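Local coordinates for protein-tyrosine-phosphatase PTP1 (Arabidopsis thaliana, PDB 6KRW) that removes phosphate from phosphotyrosine in proteins, acting on the MAP kinase MPK6 and so modulating plant defence responses, at residues A[68-74]-A[275-279]; A[117-122]-A[160-165]; A[253-257]-A[295-299]. All blocks are in the same frame, centred on the assembly; numbering follows the deposited sequence.

Interaction 1: residues A[68-74]-A[275-279]; sequences VVPFDKN and RKQRI
Asn74 directs its amide nitrogen at the peptide carbonyl of Gln277, and ND2 donates to Gln277 O at 2.8 Å. The bond is nearly straight (168°) and lies in the carbonyl plane on a lone pair; the oxygen sits only 5° out of the Asn74 amide plane. CG stands between the backbone N and the carbonyl carbon (chi1 70°), which swings the amide across toward the segment 275-279. The second amide hydrogen serves Leu94 O. A water bound to Phe71 N donates to both Asn74 OD1 and Gln277 O, so two acceptors that cannot bond each other share one donor, and Gln277 O is gripped twice. Beside this, Lys73 reaches across to the segment 275-279 with an extended chain bent at its last torsion, and NZ makes a weak bond to Lys276 O.

The loop here meets the C-terminal part of helix 267-277, beside the phosphate-binding loop of the classical tyrosine phosphatase fold, where Arg278 touches Ile241. The Phe71 ring lies against the backbone carbonyls there: Arg275 O lies at its edge, 3.5 Å from CE2, while CE2 approaches Lys276 O obliquely at 3.3 Å. A second water lies over the centre of one ring face and bridges Val69 O to Ile279 N. Next to it, Ile279 CB packs on Phe71 CZ at 4.1 Å.

Arg278 runs extended from CG to NE and crosses Val68 at about a right angle, with NH2 3.9 Å from Val68 CG1. Its guanidinium bonds outside the pair, NH1 to Ser93 OG and NH2 to Asn91 OD1 and Ala239 O, the last in the substrate-binding loop assigned by similarity.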
# COMPACT_ATOMS: atom_id res chain seq x y z
N VAL A 68 -14.78 -0.71 -6.32
CA VAL A 68 -13.31 -0.68 -6.11
C VAL A 68 -12.77 -2.06 -6.44
O VAL A 68 -12.89 -3.00 -5.66
CB VAL A 68 -12.89 -0.26 -4.69
CG1 VAL A 68 -11.37 -0.21 -4.60
CG2 VAL A 68 -13.50 1.09 -4.32
N VAL A 69 -12.27 -2.20 -7.66
CA VAL A 69 -11.84 -3.47 -8.26
C VAL A 69 -10.59 -3.18 -9.07
O VAL A 69 -10.39 -2.05 -9.52
CB VAL A 69 -12.93 -4.08 -9.15
CG1 VAL A 69 -14.14 -4.51 -8.36
CG2 VAL A 69 -13.35 -3.13 -10.27
N PRO A 70 -9.74 -4.21 -9.26
CA PRO A 70 -8.54 -4.05 -10.09
C PRO A 70 -8.89 -4.12 -11.59
O PRO A 70 -9.77 -4.86 -11.97
CB PRO A 70 -7.66 -5.23 -9.69
CG PRO A 70 -8.68 -6.32 -9.39
CD PRO A 70 -9.83 -5.57 -8.70
N PHE A 71 -8.12 -3.36 -12.34
CA PHE A 71 -8.15 -3.47 -13.82
C PHE A 71 -7.64 -4.83 -14.24
O PHE A 71 -6.69 -5.39 -13.66
CB PHE A 71 -7.29 -2.36 -14.40
CG PHE A 71 -7.67 -0.98 -14.00
CD1 PHE A 71 -8.99 -0.54 -14.11
CD2 PHE A 71 -6.73 -0.06 -13.57
CE1 PHE A 71 -9.34 0.76 -13.75
CE2 PHE A 71 -7.07 1.23 -13.20
CZ PHE A 71 -8.37 1.63 -13.29
N ASP A 72 -8.20 -5.36 -15.33
CA ASP A 72 -7.68 -6.61 -15.91
C ASP A 72 -6.20 -6.49 -16.23
O ASP A 72 -5.47 -7.49 -16.07
CB ASP A 72 -8.45 -6.97 -17.18
CG ASP A 72 -9.91 -7.31 -16.96
OD1 ASP A 72 -10.25 -7.83 -15.89
OD2 ASP A 72 -10.73 -7.11 -17.88
N LYS A 73 -5.75 -5.31 -16.68
CA LYS A 73 -4.38 -5.20 -17.25
C LYS A 73 -3.30 -5.46 -16.19
O LYS A 73 -2.22 -5.86 -16.55
CB LYS A 73 -4.17 -3.84 -17.89
CG LYS A 73 -4.18 -2.66 -16.95
CD LYS A 73 -3.94 -1.31 -17.62
CE LYS A 73 -3.93 -0.17 -16.60
NZ LYS A 73 -2.86 -0.37 -15.59
N ASN A 74 -3.61 -5.20 -14.90
CA ASN A 74 -2.54 -5.29 -13.87
C ASN A 74 -3.06 -5.96 -12.61
O ASN A 74 -2.36 -5.80 -11.59
CB ASN A 74 -1.91 -3.94 -13.58
CG ASN A 74 -2.87 -3.03 -12.83
OD1 ASN A 74 -4.08 -3.05 -13.10
ND2 ASN A 74 -2.33 -2.21 -11.92
N ARG A 275 -3.53 6.12 -10.36
CA ARG A 275 -4.95 5.96 -10.74
C ARG A 275 -5.11 5.16 -12.05
O ARG A 275 -6.09 4.47 -12.18
CB ARG A 275 -5.65 7.32 -10.76
CG ARG A 275 -5.89 7.87 -9.36
CD ARG A 275 -6.36 9.29 -9.42
NE ARG A 275 -6.78 9.71 -8.10
CZ ARG A 275 -7.61 10.69 -7.85
NH1 ARG A 275 -8.20 11.36 -8.82
NH2 ARG A 275 -7.93 11.02 -6.61
N LYS A 276 -4.09 5.19 -12.92
CA LYS A 276 -4.10 4.33 -14.13
C LYS A 276 -3.84 2.88 -13.73
O LYS A 276 -4.10 1.97 -14.53
CB LYS A 276 -3.08 4.85 -15.14
CG LYS A 276 -3.45 6.17 -15.79
CD LYS A 276 -2.79 6.41 -17.12
CE LYS A 276 -1.30 6.12 -17.16
NZ LYS A 276 -0.63 6.92 -18.22
N GLN A 277 -3.39 2.66 -12.47
CA GLN A 277 -3.08 1.31 -11.98
C GLN A 277 -4.10 0.79 -10.94
O GLN A 277 -4.18 -0.42 -10.80
CB GLN A 277 -1.65 1.26 -11.43
CG GLN A 277 -0.62 1.59 -12.53
CD GLN A 277 0.82 1.57 -12.10
OE1 GLN A 277 1.15 1.15 -11.00
NE2 GLN A 277 1.74 1.90 -12.98
N ARG A 278 -4.85 1.68 -10.32
CA ARG A 278 -5.95 1.23 -9.43
C ARG A 278 -6.88 2.43 -9.28
O ARG A 278 -6.42 3.52 -8.89
CB ARG A 278 -5.46 0.70 -8.07
CG ARG A 278 -6.57 0.04 -7.26
CD ARG A 278 -5.92 -0.62 -6.03
NE ARG A 278 -6.86 -1.16 -5.04
CZ ARG A 278 -7.52 -2.30 -5.13
NH1 ARG A 278 -7.38 -3.10 -6.18
NH2 ARG A 278 -8.34 -2.68 -4.15
N ILE A 279 -8.15 2.23 -9.58
CA ILE A 279 -9.11 3.34 -9.61
C ILE A 279 -9.13 4.06 -8.26
O ILE A 279 -9.21 3.38 -7.19
CB ILE A 279 -10.51 2.87 -10.03
CG1 ILE A 279 -11.42 4.07 -10.28
CG2 ILE A 279 -11.08 1.85 -9.05
CD1 ILE A 279 -12.71 3.75 -10.97
O HOH W 1 -8.58 -0.42 -10.63
O HOH W 2 -5.74 -2.57 -11.02

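Interaction 2: residues A[117-122]-A[160-165]; sequences MEDFWE and FGNISL
Met117 meets the Phe160 ring with its CB, 3.8 Å from CD1, while the extended remainder of the chain carries SD past CE1 as an oblique Met-aromatic contact. One residue on, Glu118 lies over the start of the turn. With CG anti to the backbone N (chi1 -174°) the chain stretches out along the Phe160 carbonyl, CG coming within 3.4 Å of Phe160 O, and the carboxylate ends above Gly161, OE2 standing 3.6 Å from its CA. A CB on Gly161 would probably clash with the carboxylate as it is placed here, and the positive phi in the type II' turn from Phe160 to Ile163 also suits glycine.

Trp121 makes the largest share of the contact from the helix. Its CD1 sits 3.5 Å above the plane of the Phe160 ring, toward the rim, with the five-membered ring tilted 35° from the phenyl. On the indole, Leu165 CD1 lies over one face, 4.1 Å from the centroid of the six-membered ring in a CH-pi contact, and Phe120 covers the opposite face. NE1 is satisfied by Tyr150 O, which probably fixes the indole's rotation.

Glu122 closes the row: Ile163 CD1 reaches the last turn of the segment, 3.5 Å from Glu122 N, and touches OE1 as well. The bend about the CB-CG bond brings the carboxylate back over this methyl, and OE2 bonds Tyr186 OH and Gln126 NE2.

No hydrogen bond crosses; the axis of segment 117-122 lies at 83° to that of strand 163-165, and helix 117-126 packs on the beta hairpin of strands 158-160 and 163-172, the margin of the mixed central sheet of the tyrosine phosphatase fold.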
# COMPACT_ATOMS: atom_id res chain seq x y z
N MET A 117 -9.62 -14.81 2.70
CA MET A 117 -8.35 -14.87 3.46
C MET A 117 -7.40 -15.95 2.92
O MET A 117 -6.18 -15.69 2.89
CB MET A 117 -8.64 -15.09 4.94
CG MET A 117 -9.41 -13.95 5.53
SD MET A 117 -9.70 -14.14 7.30
CE MET A 117 -10.69 -12.68 7.60
N GLU A 118 -7.91 -17.11 2.49
CA GLU A 118 -7.00 -18.10 1.86
C GLU A 118 -6.43 -17.50 0.57
O GLU A 118 -5.22 -17.63 0.34
CB GLU A 118 -7.69 -19.43 1.57
CG GLU A 118 -6.72 -20.49 1.07
CD GLU A 118 -7.33 -21.84 0.78
OE1 GLU A 118 -6.62 -22.70 0.21
OE2 GLU A 118 -8.52 -22.04 1.10
N ASP A 119 -7.27 -16.83 -0.21
CA ASP A 119 -6.81 -16.15 -1.45
C ASP A 119 -5.69 -15.15 -1.13
O ASP A 119 -4.65 -15.12 -1.83
CB ASP A 119 -7.97 -15.42 -2.13
CG ASP A 119 -9.03 -16.34 -2.71
OD1 ASP A 119 -8.74 -17.56 -2.89
OD2 ASP A 119 -10.15 -15.84 -2.95
N PHE A 120 -5.88 -14.36 -0.07
CA PHE A 120 -4.87 -13.37 0.34
C PHE A 120 -3.54 -14.05 0.68
O PHE A 120 -2.48 -13.62 0.19
CB PHE A 120 -5.38 -12.54 1.51
CG PHE A 120 -4.36 -11.57 2.05
CD1 PHE A 120 -4.20 -10.32 1.48
CD2 PHE A 120 -3.56 -11.93 3.13
CE1 PHE A 120 -3.25 -9.44 1.97
CE2 PHE A 120 -2.60 -11.05 3.61
CZ PHE A 120 -2.46 -9.80 3.06
N TRP A 121 -3.57 -15.06 1.56
CA TRP A 121 -2.30 -15.70 1.95
C TRP A 121 -1.67 -16.45 0.78
O TRP A 121 -0.44 -16.48 0.71
CB TRP A 121 -2.50 -16.56 3.19
CG TRP A 121 -2.64 -15.72 4.42
CD1 TRP A 121 -3.75 -15.60 5.21
CD2 TRP A 121 -1.64 -14.87 4.98
NE1 TRP A 121 -3.49 -14.73 6.25
CE2 TRP A 121 -2.21 -14.27 6.13
CE3 TRP A 121 -0.32 -14.56 4.62
CZ2 TRP A 121 -1.49 -13.37 6.92
CZ3 TRP A 121 0.39 -13.67 5.40
CH2 TRP A 121 -0.20 -13.08 6.53
N GLU A 122 -2.50 -17.02 -0.10
CA GLU A 122 -1.97 -17.69 -1.31
C GLU A 122 -1.23 -16.64 -2.15
O GLU A 122 -0.13 -16.93 -2.63
CB GLU A 122 -3.09 -18.34 -2.09
CG GLU A 122 -2.59 -19.12 -3.27
CD GLU A 122 -1.94 -20.45 -2.96
OE1 GLU A 122 -2.31 -21.05 -1.96
OE2 GLU A 122 -1.10 -20.91 -3.76
N PHE A 160 -5.75 -21.66 6.78
CA PHE A 160 -6.53 -21.15 5.63
C PHE A 160 -6.42 -22.18 4.53
O PHE A 160 -5.45 -22.13 3.77
CB PHE A 160 -6.02 -19.78 5.18
CG PHE A 160 -5.90 -18.78 6.29
CD1 PHE A 160 -6.98 -18.01 6.68
CD2 PHE A 160 -4.69 -18.62 6.95
CE1 PHE A 160 -6.86 -17.08 7.72
CE2 PHE A 160 -4.57 -17.68 7.97
CZ PHE A 160 -5.65 -16.92 8.35
N GLY A 161 -7.36 -23.12 4.50
CA GLY A 161 -7.28 -24.29 3.61
C GLY A 161 -5.94 -24.98 3.77
O GLY A 161 -5.65 -25.50 4.88
N ASN A 162 -5.11 -24.91 2.73
CA ASN A 162 -3.80 -25.60 2.67
C ASN A 162 -2.72 -24.79 3.40
O ASN A 162 -1.57 -25.27 3.45
CB ASN A 162 -3.40 -25.83 1.21
CG ASN A 162 -2.33 -26.88 1.05
OD1 ASN A 162 -2.19 -27.77 1.89
ND2 ASN A 162 -1.56 -26.79 -0.02
N ILE A 163 -3.06 -23.62 3.94
CA ILE A 163 -2.04 -22.67 4.47
C ILE A 163 -2.14 -22.60 5.99
O ILE A 163 -3.26 -22.46 6.54
CB ILE A 163 -2.22 -21.28 3.82
CG1 ILE A 163 -1.75 -21.31 2.37
CG2 ILE A 163 -1.52 -20.21 4.63
CD1 ILE A 163 -2.11 -20.07 1.57
N SER A 164 -0.99 -22.65 6.66
CA SER A 164 -0.90 -22.43 8.13
C SER A 164 -0.13 -21.13 8.40
O SER A 164 0.86 -20.85 7.71
CB SER A 164 -0.27 -23.60 8.82
OG SER A 164 1.11 -23.69 8.51
N LEU A 165 -0.60 -20.37 9.38
CA LEU A 165 0.03 -19.09 9.80
C LEU A 165 0.38 -19.14 11.28
O LEU A 165 -0.45 -19.58 12.09
CB LEU A 165 -0.95 -17.96 9.51
CG LEU A 165 -0.47 -16.55 9.82
CD1 LEU A 165 0.63 -16.12 8.87
CD2 LEU A 165 -1.63 -15.58 9.76

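Interaction 3: residues A[253-257]-A[295-299]; sequences TIQRI and IVDEL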
# COMPACT_ATOMS: atom_id res chain seq x y z
N THR A 253 7.44 8.35 -3.74
CA THR A 253 8.05 9.65 -4.05
C THR A 253 9.44 9.72 -3.44
O THR A 253 10.39 10.17 -4.09
CB THR A 253 7.15 10.80 -3.58
OG1 THR A 253 5.91 10.73 -4.32
CG2 THR A 253 7.82 12.14 -3.77
N ILE A 254 9.54 9.41 -2.14
CA ILE A 254 10.86 9.49 -1.47
C ILE A 254 11.87 8.57 -2.16
O ILE A 254 12.99 9.02 -2.44
CB ILE A 254 10.70 9.20 0.03
CG1 ILE A 254 9.87 10.29 0.70
CG2 ILE A 254 12.05 8.98 0.69
CD1 ILE A 254 10.53 11.63 0.80
N GLN A 255 11.49 7.32 -2.45
CA GLN A 255 12.44 6.39 -3.11
C GLN A 255 12.88 6.95 -4.45
O GLN A 255 14.06 6.79 -4.81
CB GLN A 255 11.81 5.02 -3.28
CG GLN A 255 11.75 4.26 -1.98
CD GLN A 255 11.35 2.82 -2.15
OE1 GLN A 255 10.53 2.50 -3.01
NE2 GLN A 255 11.92 1.94 -1.32
N ARG A 256 11.95 7.50 -5.21
CA ARG A 256 12.31 7.99 -6.57
C ARG A 256 13.21 9.22 -6.48
O ARG A 256 14.11 9.36 -7.29
CB ARG A 256 11.03 8.23 -7.37
CG ARG A 256 10.41 6.92 -7.86
CD ARG A 256 9.00 7.10 -8.34
NE ARG A 256 8.89 8.09 -9.41
CZ ARG A 256 7.82 8.83 -9.63
NH1 ARG A 256 6.72 8.62 -8.93
NH2 ARG A 256 7.82 9.72 -10.62
N ILE A 257 13.01 10.10 -5.49
CA ILE A 257 13.93 11.24 -5.28
C ILE A 257 15.33 10.68 -4.98
O ILE A 257 16.30 11.15 -5.59
CB ILE A 257 13.43 12.17 -4.17
CG1 ILE A 257 12.13 12.87 -4.58
CG2 ILE A 257 14.52 13.16 -3.76
CD1 ILE A 257 11.38 13.47 -3.40
N ILE A 295 5.85 14.05 2.82
CA ILE A 295 7.07 14.08 1.97
C ILE A 295 7.99 15.21 2.44
O ILE A 295 9.20 14.99 2.55
CB ILE A 295 6.66 14.23 0.50
CG1 ILE A 295 6.01 12.95 -0.02
CG2 ILE A 295 7.86 14.62 -0.36
CD1 ILE A 295 5.18 13.11 -1.29
N VAL A 296 7.44 16.39 2.72
CA VAL A 296 8.27 17.50 3.26
C VAL A 296 8.93 17.07 4.57
O VAL A 296 10.15 17.30 4.72
CB VAL A 296 7.45 18.79 3.41
CG1 VAL A 296 8.16 19.81 4.29
CG2 VAL A 296 7.15 19.39 2.05
N ASP A 297 8.15 16.51 5.50
CA ASP A 297 8.67 16.15 6.85
C ASP A 297 9.79 15.12 6.67
O ASP A 297 10.82 15.23 7.35
CB ASP A 297 7.56 15.61 7.74
CG ASP A 297 6.59 16.68 8.17
OD1 ASP A 297 6.88 17.87 7.92
OD2 ASP A 297 5.51 16.32 8.71
N GLU A 298 9.62 14.18 5.72
CA GLU A 298 10.64 13.14 5.56
C GLU A 298 11.89 13.73 4.91
O GLU A 298 13.01 13.36 5.30
CB GLU A 298 10.11 11.92 4.83
CG GLU A 298 11.09 10.77 4.86
CD GLU A 298 11.42 10.24 6.24
OE1 GLU A 298 10.68 10.56 7.17
OE2 GLU A 298 12.40 9.51 6.35
N LEU A 299 11.72 14.58 3.90
CA LEU A 299 12.88 15.25 3.26
C LEU A 299 13.64 16.12 4.28
O LEU A 299 14.88 16.20 4.14
CB LEU A 299 12.42 16.09 2.07
CG LEU A 299 11.97 15.29 0.84
CD1 LEU A 299 11.33 16.18 -0.20
CD2 LEU A 299 13.14 14.51 0.25
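Two helices of the C-terminal helical part of the tyrosine phosphatase domain, 242-259 and 285-303, pack through a buried, largely aliphatic seam between Thr253-Ile257 and Ile295-Leu299, with no hydrogen bond across it. Helix 242-259 begins at the end of the loop that carries the catalytic Cys237 and, by similarity, binds the substrate phosphate, but this contact lies further along it, away from the annotated sites. The short axes pass 11.0 Å apart and cross at -44°.

At the centre is Ile254. Its CG1 is anti to the carbonyl carbon (chi1 -66°), and the second torsion of -69° bends CD1 across to the other helix, where this one methyl meets three residues. Ile254 CD1 lies 3.9 Å from Leu299 CD2, 4.1 Å from Glu298 CB and 4.2 Å from Ile295 CG2. Ile254 and Leu299 slide past each other in opposite directions, whereas Ile257 and Leu299 point at each other tip to tip, with Ile257 CD1 4.2 Å from Leu299 CD2. Leu299 thus puts one branched end against two isoleucines a turn apart.

In the fold the seam is continued by neighbouring helices: Ile257 and Leu299 both touch Ala16 of helix 7-24, and Ile254 touches Leu220 of helix 214-223. Replacing Leu299 with an alanine would probably leave the CD1 methyls of Ile254 and Ile257 without their shared partner and open a gap between the helices.

At the other end of the seam, Ile295 CD1 comes crosswise onto Thr253, 3.7 Å from CG2. The hydroxyl of Thr253 is taken up within its own helix, by Ala249 O. Glu298 lends only its aliphatic stem; its carboxylate turns away from the seam to Tyr224 OH and to salt bridges with Lys221 and Arg217.

In the fold
The three contacts share no segment and do not touch one another. Interaction 3 is fully buried and almost entirely aliphatic between helices, whereas interactions 1 and 2 are each partly buried. Only interaction 1 carries hydrogen bonds and bridging waters, as suits a loop meeting a helix end near the substrate-binding loop; interaction 2 relies on aromatic and CH-pi packing of a helix on the sheet margin. Helix 267-277 of interaction 1 lies in sequence between the two helices of interaction 3, so these contacts alternate along the chain, while interaction 2 is nested within the loop closed by interaction 1. Interactions 2 and 3 lie on opposite sides of the chain's centre, their own centres about 35 Å apart.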